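Long-range contacts in hypothetical protein (PDB 2HKV), which is of unknown function but belongs to the DinB superfamily of metal-binding helical bundles and binds a nickel ion: residues 23-27 with 132-136; 44-48 with 77-82; 49-54 with 124-129; 55-60 with 69-73; 93-97 with 118-122. The contacts are given in a common frame with arbitrary orientation. Residues are numbered along the deposited sequence.

Interaction 1: 23-27 with 132-136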
# COMPACT_ATOMS: atom_id res chain seq x y z
N LEU A 23 4.91 4.48 -14.22
CA LEU A 23 6.26 4.36 -13.64
C LEU A 23 7.13 3.43 -14.47
O LEU A 23 8.27 3.76 -14.75
CB LEU A 23 6.23 3.88 -12.17
CG LEU A 23 5.76 4.86 -11.08
CD1 LEU A 23 5.67 4.12 -9.72
CD2 LEU A 23 6.72 6.05 -10.95
N ILE A 24 6.57 2.29 -14.87
CA ILE A 24 7.29 1.31 -15.66
C ILE A 24 7.75 1.97 -16.94
O ILE A 24 8.90 1.83 -17.31
CB ILE A 24 6.44 0.00 -15.90
CG1 ILE A 24 6.29 -0.77 -14.57
CG2 ILE A 24 7.05 -0.89 -17.00
CD1 ILE A 24 5.28 -1.92 -14.61
N ARG A 25 6.87 2.77 -17.58
CA ARG A 25 7.27 3.48 -18.82
C ARG A 25 8.37 4.54 -18.64
O ARG A 25 8.97 4.99 -19.62
CB ARG A 25 6.05 4.08 -19.48
CG ARG A 25 5.06 3.06 -20.02
CD ARG A 25 3.72 3.75 -20.25
NE ARG A 25 2.80 2.93 -21.01
CZ ARG A 25 1.47 3.05 -20.98
NH1 ARG A 25 0.87 3.95 -20.19
NH2 ARG A 25 0.71 2.25 -21.73
N LEU A 26 8.68 4.92 -17.40
CA LEU A 26 9.76 5.87 -17.15
C LEU A 26 11.11 5.19 -17.15
O LEU A 26 12.12 5.80 -17.42
CB LEU A 26 9.54 6.63 -15.83
CG LEU A 26 8.26 7.47 -15.73
CD1 LEU A 26 8.29 8.31 -14.45
CD2 LEU A 26 8.12 8.37 -16.94
N ILE A 27 11.12 3.89 -16.85
CA ILE A 27 12.35 3.22 -16.56
C ILE A 27 13.25 3.19 -17.82
O ILE A 27 12.80 2.84 -18.90
CB ILE A 27 12.11 1.81 -16.02
CG1 ILE A 27 11.27 1.84 -14.72
CG2 ILE A 27 13.51 1.09 -15.85
CD1 ILE A 27 10.90 0.45 -14.16
N LEU A 132 8.94 0.66 -5.86
CA LEU A 132 9.42 1.04 -7.20
C LEU A 132 9.65 2.52 -7.23
O LEU A 132 10.69 2.99 -7.74
CB LEU A 132 8.46 0.60 -8.33
CG LEU A 132 8.92 0.98 -9.75
CD1 LEU A 132 10.37 0.40 -10.09
CD2 LEU A 132 7.80 0.57 -10.75
N LEU A 133 8.72 3.27 -6.64
CA LEU A 133 8.88 4.72 -6.61
C LEU A 133 10.19 5.13 -5.85
O LEU A 133 10.98 6.02 -6.31
CB LEU A 133 7.66 5.35 -5.97
CG LEU A 133 7.63 6.88 -5.83
CD1 LEU A 133 7.21 7.50 -7.14
CD2 LEU A 133 6.61 7.23 -4.70
N ASP A 134 10.42 4.51 -4.70
CA ASP A 134 11.64 4.78 -3.92
C ASP A 134 12.89 4.44 -4.74
O ASP A 134 13.86 5.18 -4.70
CB ASP A 134 11.69 3.98 -2.63
CG ASP A 134 10.69 4.46 -1.60
OD1 ASP A 134 10.15 5.59 -1.74
OD2 ASP A 134 10.48 3.67 -0.62
N TYR A 135 12.87 3.32 -5.46
CA TYR A 135 14.00 2.95 -6.27
C TYR A 135 14.29 4.01 -7.34
O TYR A 135 15.45 4.37 -7.54
CB TYR A 135 13.74 1.66 -7.04
CG TYR A 135 13.92 0.37 -6.28
CD1 TYR A 135 13.97 0.33 -4.89
CD2 TYR A 135 14.02 -0.83 -6.96
CE1 TYR A 135 14.08 -0.87 -4.21
CE2 TYR A 135 14.18 -2.03 -6.30
CZ TYR A 135 14.21 -2.05 -4.92
OH TYR A 135 14.35 -3.25 -4.26
N LEU A 136 13.25 4.43 -8.06
CA LEU A 136 13.45 5.37 -9.16
C LEU A 136 13.93 6.70 -8.58
O LEU A 136 14.84 7.29 -9.10
CB LEU A 136 12.17 5.53 -10.02
CG LEU A 136 11.77 4.29 -10.83
CD1 LEU A 136 10.57 4.64 -11.78
CD2 LEU A 136 12.88 3.59 -11.58
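Leu23, Leu136 and Leu132 give up the most surface to this contact, and all three send their CA-to-CB bonds toward the other segment. Leu23, in the last turns of helix 4-26, meets Leu132 and Leu136, which lie one turn apart on helix 114-138: its CB lies 3.9 Å from Leu132 CD2, its O 3.9 Å from Leu136 CD1, and its CD2 4.2 Å from that same Leu136 CD1. Leucine suits these places because its flexible, branched end can fill the gap between two helices without a polar group left to satisfy. Helices 4-26 and 114-138 are two of the four long helices of the DinB bundle, and here their C-terminal ends come together. Ile27 reaches back into the cluster, with CG1 3.9 Å from Leu136 CD2 and CD1 4.1 Å from Leu132 CD1. Helix 43-61 covers a further side of the cluster, where Leu132 touches Leu50 and Ile27 touches Val43. Leu23 CD2 also lies 4.1 Å from CD1 of Leu133, a leucine that packs on His127 of the second subunit.

Interaction 2: 44-48 with 77-82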
# COMPACT_ATOMS: atom_id res chain seq x y z
N TYR A 44 14.14 -4.35 -12.18
CA TYR A 44 13.38 -5.21 -13.07
C TYR A 44 12.60 -6.25 -12.24
O TYR A 44 11.46 -6.54 -12.55
CB TYR A 44 14.28 -5.91 -14.08
CG TYR A 44 13.65 -7.09 -14.79
CD1 TYR A 44 12.73 -6.92 -15.80
CD2 TYR A 44 14.00 -8.39 -14.43
CE1 TYR A 44 12.17 -8.00 -16.44
CE2 TYR A 44 13.45 -9.49 -15.07
CZ TYR A 44 12.54 -9.30 -16.07
OH TYR A 44 12.01 -10.40 -16.71
N GLU A 45 13.22 -6.81 -11.21
CA GLU A 45 12.54 -7.83 -10.42
C GLU A 45 11.33 -7.28 -9.62
O GLU A 45 10.32 -7.96 -9.51
CB GLU A 45 13.53 -8.53 -9.48
CG GLU A 45 14.56 -9.42 -10.18
CD GLU A 45 15.73 -9.83 -9.25
OE1 GLU A 45 15.84 -9.34 -8.11
OE2 GLU A 45 16.60 -10.63 -9.70
N VAL A 46 11.42 -6.05 -9.10
CA VAL A 46 10.26 -5.37 -8.51
C VAL A 46 9.15 -5.21 -9.53
O VAL A 46 7.99 -5.49 -9.26
CB VAL A 46 10.62 -4.02 -7.93
CG1 VAL A 46 9.39 -3.40 -7.19
CG2 VAL A 46 11.68 -4.18 -6.88
N ALA A 47 9.52 -4.71 -10.72
CA ALA A 47 8.59 -4.52 -11.81
C ALA A 47 7.85 -5.77 -12.23
O ALA A 47 6.66 -5.71 -12.43
CB ALA A 47 9.25 -3.83 -13.03
N VAL A 48 8.55 -6.90 -12.37
CA VAL A 48 7.88 -8.14 -12.74
C VAL A 48 6.87 -8.60 -11.64
O VAL A 48 5.78 -9.08 -11.95
CB VAL A 48 8.90 -9.28 -13.02
CG1 VAL A 48 8.19 -10.62 -13.29
CG2 VAL A 48 9.83 -8.90 -14.19
N VAL A 77 8.83 -12.69 -17.89
CA VAL A 77 8.24 -11.45 -18.36
C VAL A 77 9.37 -10.53 -18.74
O VAL A 77 10.04 -9.99 -17.88
CB VAL A 77 7.34 -10.79 -17.34
CG1 VAL A 77 6.65 -9.60 -17.96
CG2 VAL A 77 6.29 -11.76 -16.86
N LEU A 78 9.61 -10.40 -20.03
CA LEU A 78 10.68 -9.56 -20.52
C LEU A 78 10.31 -8.08 -20.37
O LEU A 78 9.12 -7.74 -20.37
CB LEU A 78 11.00 -9.90 -21.97
CG LEU A 78 11.47 -11.34 -22.22
CD1 LEU A 78 11.57 -11.58 -23.73
CD2 LEU A 78 12.82 -11.60 -21.52
N PRO A 79 11.30 -7.19 -20.22
CA PRO A 79 11.02 -5.78 -19.96
C PRO A 79 9.99 -5.14 -20.90
O PRO A 79 9.17 -4.32 -20.47
CB PRO A 79 12.38 -5.13 -20.12
CG PRO A 79 13.33 -6.19 -19.73
CD PRO A 79 12.75 -7.45 -20.24
N GLU A 80 10.00 -5.54 -22.17
CA GLU A 80 9.08 -4.99 -23.17
C GLU A 80 7.65 -5.53 -23.06
O GLU A 80 6.73 -4.97 -23.65
CB GLU A 80 9.64 -5.19 -24.59
CG GLU A 80 9.84 -6.66 -25.00
CD GLU A 80 11.28 -7.20 -24.77
OE1 GLU A 80 11.93 -6.86 -23.75
OE2 GLU A 80 11.73 -8.00 -25.63
N GLN A 81 7.45 -6.61 -22.31
CA GLN A 81 6.09 -7.15 -22.11
C GLN A 81 5.46 -6.76 -20.76
O GLN A 81 4.35 -7.15 -20.46
CB GLN A 81 6.13 -8.67 -22.19
CG GLN A 81 6.68 -9.20 -23.49
CD GLN A 81 7.30 -10.59 -23.35
OE1 GLN A 81 7.74 -11.00 -22.25
NE2 GLN A 81 7.37 -11.31 -24.46
N LEU A 82 6.19 -5.99 -19.96
CA LEU A 82 5.76 -5.69 -18.58
C LEU A 82 4.43 -5.01 -18.53
O LEU A 82 3.57 -5.40 -17.75
CB LEU A 82 6.82 -4.88 -17.83
CG LEU A 82 7.94 -5.73 -17.24
CD1 LEU A 82 9.01 -4.84 -16.67
CD2 LEU A 82 7.37 -6.63 -16.15
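This is a mixed contact, one hydrogen bond set beside a small apolar cluster, that fastens the loop leading into helix 82-98 to the first turns of helix 43-61. The polar part comes from Tyr44, whose OH donates to Val77 O at a very short 2.3 Å. A long side chain with a donor at its tip suits this place, since it reaches the carbonyl from the helix, and Val77 O lies near the plane of the ring, at its edge, as expected for an acceptor facing a phenolic hydroxyl. The body of the same side chain is apolar: Tyr44 CE1 lies 3.9 Å from Pro79 CD.

Next to the tyrosine, Leu82 of helix 82-98 fits against the surface of helix 43-61. Its CD1 is 3.8 Å from Ala47 CB, where a small methyl lets the leucine come close, and its CD2 is 3.9 Å from Val48 CG2. Val48 CG1 also lies 4.1 Å from Val77 CB. Within the loop, Leu78 N donates to Gln81 OE1 at 3.0 Å and Leu78 O accepts from Gln81 N at 2.8 Å, which holds the turn before the helix compact. Trp32, touching Tyr44, Ala47 and Leu82, closes the cluster at this end of the DinB four-helix bundle, where a long connection enters the third long helix.

Interaction 3: 49-54 with 124-129. With NI (nickel (II) ion), chain B.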
# COMPACT_ATOMS: atom_id res chain seq x y z
N HIS A 49 7.28 -8.49 -10.37
CA HIS A 49 6.42 -8.90 -9.23
C HIS A 49 5.16 -8.04 -9.27
O HIS A 49 4.04 -8.55 -9.17
CB HIS A 49 7.22 -8.77 -7.92
CG HIS A 49 6.48 -9.13 -6.65
ND1 HIS A 49 5.86 -10.34 -6.45
CD2 HIS A 49 6.38 -8.47 -5.46
CE1 HIS A 49 5.38 -10.40 -5.21
NE2 HIS A 49 5.63 -9.25 -4.60
N LEU A 50 5.33 -6.72 -9.45
CA LEU A 50 4.17 -5.81 -9.61
C LEU A 50 3.24 -6.19 -10.79
O LEU A 50 1.99 -6.18 -10.68
CB LEU A 50 4.67 -4.39 -9.80
CG LEU A 50 4.92 -3.50 -8.59
CD1 LEU A 50 5.87 -2.32 -9.01
CD2 LEU A 50 3.56 -3.01 -8.00
N ALA A 51 3.85 -6.52 -11.91
CA ALA A 51 3.12 -6.89 -13.12
C ALA A 51 2.23 -8.13 -12.91
O ALA A 51 1.16 -8.20 -13.51
CB ALA A 51 4.11 -7.14 -14.30
N VAL A 52 2.68 -9.10 -12.11
CA VAL A 52 1.94 -10.35 -11.94
C VAL A 52 1.14 -10.47 -10.63
O VAL A 52 0.24 -11.33 -10.53
CB VAL A 52 2.84 -11.60 -12.07
CG1 VAL A 52 3.66 -11.55 -13.34
CG2 VAL A 52 3.75 -11.72 -10.85
N LEU A 53 1.38 -9.61 -9.65
CA LEU A 53 0.88 -9.98 -8.34
C LEU A 53 -0.66 -9.98 -8.21
O LEU A 53 -1.21 -10.68 -7.34
CB LEU A 53 1.55 -9.18 -7.22
CG LEU A 53 1.29 -7.68 -7.03
CD1 LEU A 53 -0.13 -7.30 -6.38
CD2 LEU A 53 2.44 -7.15 -6.15
N LEU A 54 -1.35 -9.15 -8.99
CA LEU A 54 -2.82 -9.08 -8.83
C LEU A 54 -3.43 -10.42 -9.19
O LEU A 54 -4.43 -10.81 -8.60
CB LEU A 54 -3.45 -7.94 -9.63
CG LEU A 54 -3.24 -6.50 -9.17
CD1 LEU A 54 -3.94 -5.56 -10.17
CD2 LEU A 54 -3.77 -6.27 -7.75
N HIS A 124 -1.04 -5.08 -1.26
CA HIS A 124 0.22 -5.61 -1.79
C HIS A 124 0.73 -4.83 -3.02
O HIS A 124 1.91 -4.44 -3.11
CB HIS A 124 0.00 -7.11 -2.07
CG HIS A 124 1.23 -7.85 -2.39
ND1 HIS A 124 1.21 -9.09 -2.97
CD2 HIS A 124 2.53 -7.53 -2.22
CE1 HIS A 124 2.44 -9.51 -3.14
NE2 HIS A 124 3.25 -8.58 -2.68
N LEU A 125 -0.19 -4.44 -3.89
CA LEU A 125 0.12 -3.59 -5.02
C LEU A 125 0.69 -2.21 -4.61
O LEU A 125 1.77 -1.79 -5.11
CB LEU A 125 -1.11 -3.40 -5.94
CG LEU A 125 -0.83 -2.62 -7.24
CD1 LEU A 125 -0.11 -3.49 -8.26
CD2 LEU A 125 -2.18 -2.07 -7.80
N TYR A 126 0.06 -1.56 -3.66
CA TYR A 126 0.51 -0.26 -3.16
C TYR A 126 1.81 -0.39 -2.41
O TYR A 126 2.65 0.48 -2.52
CB TYR A 126 -0.61 0.40 -2.31
CG TYR A 126 -1.60 1.19 -3.16
CD1 TYR A 126 -2.67 0.53 -3.80
CD2 TYR A 126 -1.51 2.56 -3.28
CE1 TYR A 126 -3.56 1.19 -4.61
CE2 TYR A 126 -2.41 3.26 -4.06
CZ TYR A 126 -3.47 2.58 -4.68
OH TYR A 126 -4.35 3.30 -5.44
N HIS A 127 2.04 -1.49 -1.70
CA HIS A 127 3.35 -1.77 -1.07
C HIS A 127 4.49 -1.74 -2.11
O HIS A 127 5.50 -1.07 -1.94
CB HIS A 127 3.29 -3.13 -0.35
CG HIS A 127 4.61 -3.63 0.19
ND1 HIS A 127 5.15 -3.17 1.37
CD2 HIS A 127 5.51 -4.51 -0.32
CE1 HIS A 127 6.31 -3.77 1.59
NE2 HIS A 127 6.56 -4.58 0.57
N HIS A 128 4.34 -2.49 -3.20
CA HIS A 128 5.39 -2.54 -4.16
C HIS A 128 5.43 -1.37 -5.11
O HIS A 128 6.53 -1.07 -5.61
CB HIS A 128 5.41 -3.85 -4.94
CG HIS A 128 5.74 -5.04 -4.10
ND1 HIS A 128 6.98 -5.22 -3.53
CD2 HIS A 128 5.01 -6.13 -3.80
CE1 HIS A 128 6.98 -6.40 -2.90
NE2 HIS A 128 5.77 -6.93 -2.99
N ARG A 129 4.32 -0.69 -5.38
CA ARG A 129 4.36 0.54 -6.17
C ARG A 129 5.27 1.56 -5.43
O ARG A 129 6.12 2.27 -6.03
CB ARG A 129 2.99 1.13 -6.32
CG ARG A 129 2.95 2.33 -7.28
CD ARG A 129 1.61 3.06 -7.31
NE ARG A 129 1.34 3.73 -6.04
CZ ARG A 129 0.50 4.75 -5.89
NH1 ARG A 129 -0.20 5.19 -6.91
NH2 ARG A 129 0.32 5.26 -4.69
NI NI B . 5.35 -8.92 -2.65
O HOH W 1 7.52 -9.38 -2.25
O HOH W 2 5.08 -10.92 -2.17
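A nickel site with three histidines lies between these two segments, close to the centre of the chain. His49 NE2 binds the ion at 2.0 Å, and His124 NE2 and His128 NE2 each bind it at 2.1 Å. Waters 1 and 2 and one atom from elsewhere in the structure complete six ligands. His124 and His128 are one turn apart, so both imidazoles leave the same face of their helix. The axes of 49-54 and 124-129 run antiparallel, at 177° and 9.9 Å apart, the pairing of two long helices in the DinB four-helix bundle, whose metal site is commonly such a histidine triad. The edge of His49 is turned, offset, toward the face of His128. His124 ND1 is hydrogen-bonded to Asp57 and His128 ND1 to Gln131, which orients the rings for coordination through NE2. Leu53 CD2 packs 3.7 Å from the centroid of the His124 ring in a CH-pi contact; deeper between the helices, Leu50 CD2 lies 3.7 Å from Leu125 CD1.

Interaction 4: 55-60 with 69-73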
# COMPACT_ATOMS: atom_id res chain seq x y z
N GLU A 55 -2.82 -11.14 -10.13
CA GLU A 55 -3.31 -12.47 -10.54
C GLU A 55 -2.75 -13.54 -9.62
O GLU A 55 -3.48 -14.41 -9.15
CB GLU A 55 -2.97 -12.69 -12.01
CG GLU A 55 -3.23 -14.06 -12.55
CD GLU A 55 -3.06 -14.17 -14.05
OE1 GLU A 55 -2.93 -13.14 -14.77
OE2 GLU A 55 -3.06 -15.33 -14.54
N ALA A 56 -1.44 -13.46 -9.33
CA ALA A 56 -0.75 -14.40 -8.45
C ALA A 56 -1.50 -14.51 -7.14
O ALA A 56 -1.84 -15.60 -6.70
CB ALA A 56 0.78 -13.99 -8.22
N ASP A 57 -1.80 -13.37 -6.51
CA ASP A 57 -2.42 -13.45 -5.21
C ASP A 57 -3.78 -14.11 -5.28
O ASP A 57 -4.16 -14.81 -4.36
CB ASP A 57 -2.54 -12.07 -4.55
CG ASP A 57 -1.19 -11.49 -4.09
OD1 ASP A 57 -0.07 -12.00 -4.44
OD2 ASP A 57 -1.21 -10.46 -3.36
N LEU A 58 -4.53 -13.87 -6.34
CA LEU A 58 -5.87 -14.43 -6.42
C LEU A 58 -5.83 -15.91 -6.75
O LEU A 58 -6.70 -16.64 -6.30
CB LEU A 58 -6.75 -13.65 -7.40
CG LEU A 58 -7.15 -12.22 -6.93
CD1 LEU A 58 -8.12 -11.63 -7.89
CD2 LEU A 58 -7.73 -12.23 -5.55
N ARG A 59 -4.83 -16.34 -7.50
CA ARG A 59 -4.59 -17.76 -7.74
C ARG A 59 -4.21 -18.49 -6.46
O ARG A 59 -4.74 -19.59 -6.17
CB ARG A 59 -3.48 -17.93 -8.79
CG ARG A 59 -3.92 -17.57 -10.20
CD ARG A 59 -2.93 -17.95 -11.32
NE ARG A 59 -3.53 -17.59 -12.61
CZ ARG A 59 -4.25 -18.41 -13.38
NH1 ARG A 59 -4.41 -19.68 -13.06
NH2 ARG A 59 -4.79 -17.95 -14.50
N ILE A 60 -3.26 -17.92 -5.72
CA ILE A 60 -2.95 -18.40 -4.38
C ILE A 60 -4.23 -18.55 -3.54
O ILE A 60 -4.37 -19.55 -2.82
CB ILE A 60 -1.90 -17.48 -3.68
CG1 ILE A 60 -0.51 -17.73 -4.29
CG2 ILE A 60 -1.91 -17.67 -2.15
CD1 ILE A 60 0.42 -16.49 -4.23
N MSE A 69 2.30 -22.50 -8.57
CA MSE A 69 2.80 -21.16 -8.41
C MSE A 69 4.22 -21.05 -8.90
O MSE A 69 4.59 -20.02 -9.48
CB MSE A 69 2.69 -20.67 -6.95
CG MSE A 69 1.31 -20.40 -6.44
SE MSE A 69 0.13 -19.46 -7.75
CE MSE A 69 1.16 -17.78 -7.97
N ALA A 70 5.02 -22.11 -8.72
CA ALA A 70 6.37 -22.09 -9.18
C ALA A 70 6.35 -22.01 -10.68
O ALA A 70 7.20 -21.37 -11.29
CB ALA A 70 7.11 -23.35 -8.76
N GLN A 71 5.42 -22.73 -11.28
CA GLN A 71 5.30 -22.75 -12.72
C GLN A 71 4.86 -21.37 -13.20
O GLN A 71 5.33 -20.96 -14.26
CB GLN A 71 4.30 -23.81 -13.13
CG GLN A 71 4.00 -23.80 -14.60
CD GLN A 71 3.18 -24.98 -15.03
OE1 GLN A 71 3.07 -26.01 -14.30
NE2 GLN A 71 2.62 -24.88 -16.24
N PHE A 72 4.04 -20.67 -12.40
CA PHE A 72 3.49 -19.36 -12.71
C PHE A 72 4.58 -18.33 -12.66
O PHE A 72 4.73 -17.54 -13.56
CB PHE A 72 2.37 -18.96 -11.71
CG PHE A 72 1.79 -17.57 -11.92
CD1 PHE A 72 0.71 -17.36 -12.77
CD2 PHE A 72 2.30 -16.52 -11.24
CE1 PHE A 72 0.18 -16.08 -12.97
CE2 PHE A 72 1.79 -15.21 -11.43
CZ PHE A 72 0.73 -15.00 -12.29
N TYR A 73 5.35 -18.34 -11.57
CA TYR A 73 6.42 -17.39 -11.40
C TYR A 73 7.54 -17.60 -12.36
O TYR A 73 8.24 -16.65 -12.67
CB TYR A 73 6.96 -17.44 -9.97
CG TYR A 73 5.99 -16.96 -8.91
CD1 TYR A 73 5.33 -15.75 -9.05
CD2 TYR A 73 5.74 -17.72 -7.78
CE1 TYR A 73 4.47 -15.29 -8.08
CE2 TYR A 73 4.84 -17.27 -6.81
CZ TYR A 73 4.22 -16.06 -6.97
OH TYR A 73 3.35 -15.58 -6.02
O HOH W 3 2.39 -12.35 -5.37
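Apolar packing dominates. Ala56 CB is 3.8 Å from CE of Met69, a selenomethionine, 3.6 Å from Phe72 CE2 and 3.9 Å from Tyr73 CE1; as a small residue, alanine lets all three larger side chains close over it. Ile60 CG1 adds a contact of 3.9 Å to Met69 CG. The arrangement is a helical hairpin: the end of helix 43-61 is joined by a short turn to helix 66-73, which folds back against the flank of the bundle, the axes of 55-60 and 69-73 lying 11.3 Å apart at 170°. Electrostatics come next. Arg59 NE and Glu55 OE2, one turn apart on the same helix, form a salt bridge of 3.0 Å, and Glu55 OE1 has a second partner in Arg85. The methylenes of this Arg59 serve the packing as well, with Arg59 CD 4.0 Å from Phe72 CD1. The last kind is water-mediated: water 3 donates to Asp57 OD1 at 2.7 Å and makes a weak bond of 3.4 Å with Tyr73 OH, while Asp57 OD2 is hydrogen-bonded to His124.

Interaction 5: 93-97 with 118-122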
# COMPACT_ATOMS: atom_id res chain seq x y z
N TYR A 93 -7.96 -9.60 -12.25
CA TYR A 93 -8.45 -9.05 -10.99
C TYR A 93 -9.88 -8.49 -11.17
O TYR A 93 -10.75 -8.74 -10.35
CB TYR A 93 -7.49 -7.99 -10.47
CG TYR A 93 -7.86 -7.39 -9.09
CD1 TYR A 93 -8.68 -6.26 -8.98
CD2 TYR A 93 -7.38 -7.95 -7.90
CE1 TYR A 93 -8.99 -5.71 -7.75
CE2 TYR A 93 -7.69 -7.40 -6.66
CZ TYR A 93 -8.51 -6.29 -6.59
OH TYR A 93 -8.85 -5.76 -5.37
N GLN A 94 -10.09 -7.72 -12.21
CA GLN A 94 -11.40 -7.11 -12.41
C GLN A 94 -12.47 -8.16 -12.58
O GLN A 94 -13.60 -8.01 -12.09
CB GLN A 94 -11.41 -6.20 -13.63
CG GLN A 94 -10.66 -4.93 -13.45
CD GLN A 94 -10.70 -4.10 -14.70
OE1 GLN A 94 -9.73 -4.05 -15.48
NE2 GLN A 94 -11.84 -3.48 -14.94
N ASP A 95 -12.13 -9.25 -13.26
CA ASP A 95 -13.12 -10.29 -13.45
C ASP A 95 -13.48 -10.99 -12.13
O ASP A 95 -14.64 -11.30 -11.89
CB ASP A 95 -12.57 -11.33 -14.41
CG ASP A 95 -12.37 -10.77 -15.83
OD1 ASP A 95 -12.82 -9.62 -16.13
OD2 ASP A 95 -11.76 -11.51 -16.65
N ARG A 96 -12.48 -11.24 -11.29
CA ARG A 96 -12.71 -11.83 -9.97
C ARG A 96 -13.46 -10.84 -9.05
O ARG A 96 -14.30 -11.22 -8.20
CB ARG A 96 -11.40 -12.30 -9.33
CG ARG A 96 -10.69 -13.46 -10.09
CD ARG A 96 -11.64 -14.27 -10.93
NE ARG A 96 -11.00 -15.30 -11.74
CZ ARG A 96 -10.33 -15.11 -12.88
NH1 ARG A 96 -10.11 -13.91 -13.38
NH2 ARG A 96 -9.85 -16.18 -13.52
N LEU A 97 -13.15 -9.58 -9.24
CA LEU A 97 -13.73 -8.53 -8.42
C LEU A 97 -15.22 -8.56 -8.53
O LEU A 97 -15.91 -8.46 -7.54
CB LEU A 97 -13.17 -7.17 -8.84
CG LEU A 97 -13.67 -5.90 -8.12
CD1 LEU A 97 -13.44 -6.02 -6.61
CD2 LEU A 97 -13.01 -4.66 -8.69
N LEU A 118 -9.22 -9.93 -2.03
CA LEU A 118 -9.26 -8.80 -2.93
C LEU A 118 -8.63 -7.54 -2.33
O LEU A 118 -7.89 -6.81 -3.00
CB LEU A 118 -10.69 -8.56 -3.36
CG LEU A 118 -11.33 -9.55 -4.31
CD1 LEU A 118 -12.88 -9.48 -4.39
CD2 LEU A 118 -10.67 -9.56 -5.70
N LEU A 119 -8.87 -7.31 -1.04
CA LEU A 119 -8.17 -6.21 -0.36
C LEU A 119 -6.66 -6.50 -0.20
O LEU A 119 -5.83 -5.58 -0.37
CB LEU A 119 -8.80 -5.89 0.99
CG LEU A 119 -8.11 -4.84 1.89
CD1 LEU A 119 -7.95 -3.50 1.17
CD2 LEU A 119 -8.94 -4.71 3.19
N GLU A 120 -6.28 -7.75 0.10
CA GLU A 120 -4.87 -8.08 0.28
C GLU A 120 -4.09 -7.79 -0.98
O GLU A 120 -2.99 -7.26 -0.90
CB GLU A 120 -4.72 -9.55 0.67
CG GLU A 120 -3.30 -10.03 1.05
CD GLU A 120 -2.35 -10.17 -0.16
OE1 GLU A 120 -2.85 -10.47 -1.26
OE2 GLU A 120 -1.12 -10.01 -0.03
N ALA A 121 -4.67 -8.05 -2.14
CA ALA A 121 -3.91 -7.91 -3.37
C ALA A 121 -3.77 -6.40 -3.59
O ALA A 121 -2.75 -5.95 -4.08
CB ALA A 121 -4.65 -8.56 -4.52
N ALA A 122 -4.81 -5.62 -3.27
CA ALA A 122 -4.76 -4.16 -3.37
C ALA A 122 -3.59 -3.52 -2.55
O ALA A 122 -2.75 -2.77 -3.07
CB ALA A 122 -6.13 -3.51 -2.99
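Two long helices of the DinB four-helix bundle, 82-98 and 114-138, meet here; the axes of 93-97 and 118-122 run roughly antiparallel at 152°, 11.8 Å apart at closest approach. The second segment begins with Leu118, the residue most covered by the contact. Its side chain reaches across that wide spacing: CD1 lies 4.1 Å from Leu97 CD1, and CD2 lies 3.8 Å from Tyr93 CE2, an off-centre CH-pi contact with the tyrosine ring. Leu58 of helix 43-61 and Trp5 of helix 4-26 also touch Leu118, so its bulk fills the bundle interior. Leu119 and Glu120 turn elsewhere, both reaching the second subunit, where Leu119 packs on Leu119 of that chain. One turn on from Leu118, Ala121 points toward helix 82-98 and, being small, admits the tyrosine ring, its CB 3.9 Å from Tyr93 CE2. Ala122 CB comes within 4.3 Å of Tyr93 OH. That buried hydroxyl finds its acceptor back at the start of the segment, in a hydrogen bond of 2.8 Å from Tyr93 OH to Leu118 O.

From the N terminus, helix 4-26 leads into interaction 1, which closes the longest loop, back to the end of helix 114-138, and encloses the other four. Helix 43-61 then carries interactions 2, 3 and 4 in succession, tying to it the loop before helix 82-98, helix 114-138 and helix 66-73 respectively. Interaction 4 closes first, within the span of interaction 2; interaction 2 closes next and crosses interaction 3, because their segments alternate. Interaction 5, between helices 82-98 and 114-138, lies in series after interactions 2 and 4 and within interaction 3. Interaction 3 sits centrally and touches all the others, whereas interactions 1 and 5 lie on opposite sides of the chain's centre.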